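Local coordinates for protein superoxide dismutase [Mn], mitochondrial (Saccharomyces cerevisiae, PDB 3BFR) that converts superoxide radicals to hydrogen peroxide and molecular oxygen in mitochondria, using one manganese ion per subunit, at residues 86-91 and 139-144. Numbering follows the deposited sequence.
Sequences FTNHCL and SGWAFI. With MN3 (manganese (III) ion), chain B.
Trp141 of strand 140-147 meets helix 66-94 through an aromatic pair and a CH-pi contact, using edge and face at once. Its edge points at the face of His89 in a T-shaped pair, planes at 85° and six-membered ring to imidazole centroids 5.1 Å apart; CZ2 stands over the imidazole near its rim. One indole face receives Asn88 CB, 3.7 Å from the centroid of the six-membered ring. With CG beside the backbone N (chi1 -66°), the indole lies with that face against Asn88 and its CZ2 edge at His89.

The apolar part is slighter: Leu91 CD1 lies 4.3 Å from Phe143 CE1.

Asn88 OD1 meets the Phe143 ring edge at CZ (3.3 Å), near the ring plane. No hydrogen bond links the segments; Asn88 OD1 is hydrogen-bonded to Thr164 OG1, Asn88 ND2 to Asp163 O and Trp141 NE1 to Gln162 OE1. A leucine at Trp141 would probably leave Gln162 OE1 without its indole N-H and remove the edge packed against His89.

His89 NE2 binds the manganese at 2.1 Å, its ND1 hydrogen-bonded to Gly85 O. With His34, Asp176, His180 and a water, it completes the five-ligand site of iron/manganese superoxide dismutases, set between alpha-hairpin and C-terminal domains.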
loop_
_atom_site.group_PDB
_atom_site.type_symbol
_atom_site.label_atom_id
_atom_site.label_comp_id
_atom_site.label_asym_id
_atom_site.label_seq_id
_atom_site.Cartn_x
_atom_site.Cartn_y
_atom_site.Cartn_z
ATOM N N PHE A 86 15.916 -11.582 -3.265
ATOM C CA PHE A 86 16.763 -12.771 -3.128
ATOM C C PHE A 86 15.941 -14.065 -3.166
ATOM O O PHE A 86 16.236 -14.971 -3.946
ATOM C CB PHE A 86 17.607 -12.701 -1.839
ATOM C CG PHE A 86 18.288 -14.004 -1.490
ATOM C CD1 PHE A 86 19.289 -14.532 -2.312
ATOM C CD2 PHE A 86 17.925 -14.710 -0.343
ATOM C CE1 PHE A 86 19.914 -15.740 -1.994
ATOM C CE2 PHE A 86 18.546 -15.922 -0.021
ATOM C CZ PHE A 86 19.542 -16.431 -0.848
ATOM N N THR A 87 14.918 -14.144 -2.319
ATOM C CA THR A 87 14.105 -15.362 -2.209
ATOM C C THR A 87 13.305 -15.648 -3.485
ATOM O O THR A 87 13.324 -16.769 -3.984
ATOM C CB THR A 87 13.201 -15.375 -0.938
ATOM O OG1 THR A 87 12.345 -16.527 -0.958
ATOM C CG2 THR A 87 12.328 -14.158 -0.859
ATOM N N ASN A 88 12.635 -14.627 -4.020
ATOM C CA ASN A 88 11.790 -14.797 -5.200
ATOM C C ASN A 88 12.544 -15.332 -6.402
ATOM O O ASN A 88 12.035 -16.198 -7.106
ATOM C CB ASN A 88 11.061 -13.498 -5.576
ATOM C CG ASN A 88 9.923 -13.162 -4.633
ATOM O OD1 ASN A 88 9.419 -14.023 -3.909
ATOM N ND2 ASN A 88 9.509 -11.897 -4.637
ATOM N N HIS A 89 13.753 -14.821 -6.640
ATOM C CA HIS A 89 14.535 -15.267 -7.796
ATOM C C HIS A 89 15.112 -16.670 -7.597
ATOM O O HIS A 89 15.235 -17.431 -8.556
ATOM C CB HIS A 89 15.619 -14.254 -8.169
ATOM C CG HIS A 89 15.071 -12.992 -8.758
ATOM N ND1 HIS A 89 14.632 -11.944 -7.981
ATOM C CD2 HIS A 89 14.858 -12.625 -10.044
ATOM C CE1 HIS A 89 14.176 -10.980 -8.761
ATOM N NE2 HIS A 89 14.304 -11.368 -10.017
ATOM N N CYS A 90 15.456 -17.004 -6.356
ATOM C CA CYS A 90 15.860 -18.367 -6.018
ATOM C C CYS A 90 14.748 -19.348 -6.363
ATOM O O CYS A 90 14.994 -20.345 -7.037
ATOM C CB CYS A 90 16.224 -18.485 -4.541
ATOM S SG CYS A 90 17.857 -17.843 -4.111
ATOM N N LEU A 91 13.529 -19.048 -5.907
ATOM C CA LEU A 91 12.341 -19.834 -6.260
ATOM C C LEU A 91 12.157 -19.910 -7.774
ATOM O O LEU A 91 11.888 -20.985 -8.320
ATOM C CB LEU A 91 11.079 -19.242 -5.612
ATOM C CG LEU A 91 10.887 -19.299 -4.090
ATOM C CD1 LEU A 91 9.748 -18.379 -3.657
ATOM C CD2 LEU A 91 10.635 -20.735 -3.601
ATOM N N SER A 139 5.429 -3.538 -11.323
ATOM C CA SER A 139 6.364 -4.648 -11.149
ATOM C C SER A 139 5.780 -5.620 -10.136
ATOM O O SER A 139 5.184 -5.202 -9.146
ATOM C CB SER A 139 7.709 -4.143 -10.624
ATOM O OG SER A 139 8.388 -3.361 -11.585
ATOM N N GLY A 140 5.956 -6.915 -10.378
ATOM C CA GLY A 140 5.552 -7.902 -9.385
ATOM C C GLY A 140 5.666 -9.344 -9.827
ATOM O O GLY A 140 6.418 -9.674 -10.749
ATOM N N TRP A 141 4.903 -10.197 -9.148
ATOM C CA TRP A 141 4.981 -11.642 -9.309
ATOM C C TRP A 141 3.587 -12.248 -9.285
ATOM O O TRP A 141 2.658 -11.652 -8.739
ATOM C CB TRP A 141 5.792 -12.250 -8.150
ATOM C CG TRP A 141 7.234 -11.859 -8.143
ATOM C CD1 TRP A 141 7.766 -10.688 -7.687
ATOM C CD2 TRP A 141 8.337 -12.651 -8.607
ATOM N NE1 TRP A 141 9.134 -10.694 -7.850
ATOM C CE2 TRP A 141 9.510 -11.885 -8.414
ATOM C CE3 TRP A 141 8.449 -13.933 -9.162
ATOM C CZ2 TRP A 141 10.779 -12.355 -8.768
ATOM C CZ3 TRP A 141 9.710 -14.399 -9.516
ATOM C CH2 TRP A 141 10.860 -13.613 -9.309
ATOM N N ALA A 142 3.439 -13.426 -9.889
ATOM C CA ALA A 142 2.332 -14.317 -9.536
ATOM C C ALA A 142 2.900 -15.606 -8.956
ATOM O O ALA A 142 3.938 -16.098 -9.416
ATOM C CB ALA A 142 1.426 -14.610 -10.733
ATOM N N PHE A 143 2.224 -16.133 -7.941
ATOM C CA PHE A 143 2.606 -17.391 -7.303
ATOM C C PHE A 143 1.433 -18.365 -7.298
ATOM O O PHE A 143 0.337 -18.022 -6.842
ATOM C CB PHE A 143 3.032 -17.175 -5.848
ATOM C CG PHE A 143 4.224 -16.279 -5.668
ATOM C CD1 PHE A 143 5.515 -16.808 -5.645
ATOM C CD2 PHE A 143 4.056 -14.907 -5.478
ATOM C CE1 PHE A 143 6.628 -15.980 -5.454
ATOM C CE2 PHE A 143 5.157 -14.074 -5.290
ATOM C CZ PHE A 143 6.448 -14.612 -5.279
ATOM N N ILE A 144 1.661 -19.573 -7.806
ATOM C CA ILE A 144 0.758 -20.684 -7.531
ATOM C C ILE A 144 1.169 -21.196 -6.154
ATOM O O ILE A 144 2.342 -21.513 -5.928
ATOM C CB ILE A 144 0.820 -21.794 -8.612
ATOM C CG1 ILE A 144 0.595 -21.185 -10.005
ATOM C CG2 ILE A 144 -0.206 -22.910 -8.299
ATOM C CD1 ILE A 144 0.769 -22.152 -11.178
HETATM MN MN MN3 B . 13.297 -10.436 -11.668
HETATM O O HOH W 1 11.915 -9.374 -10.395
#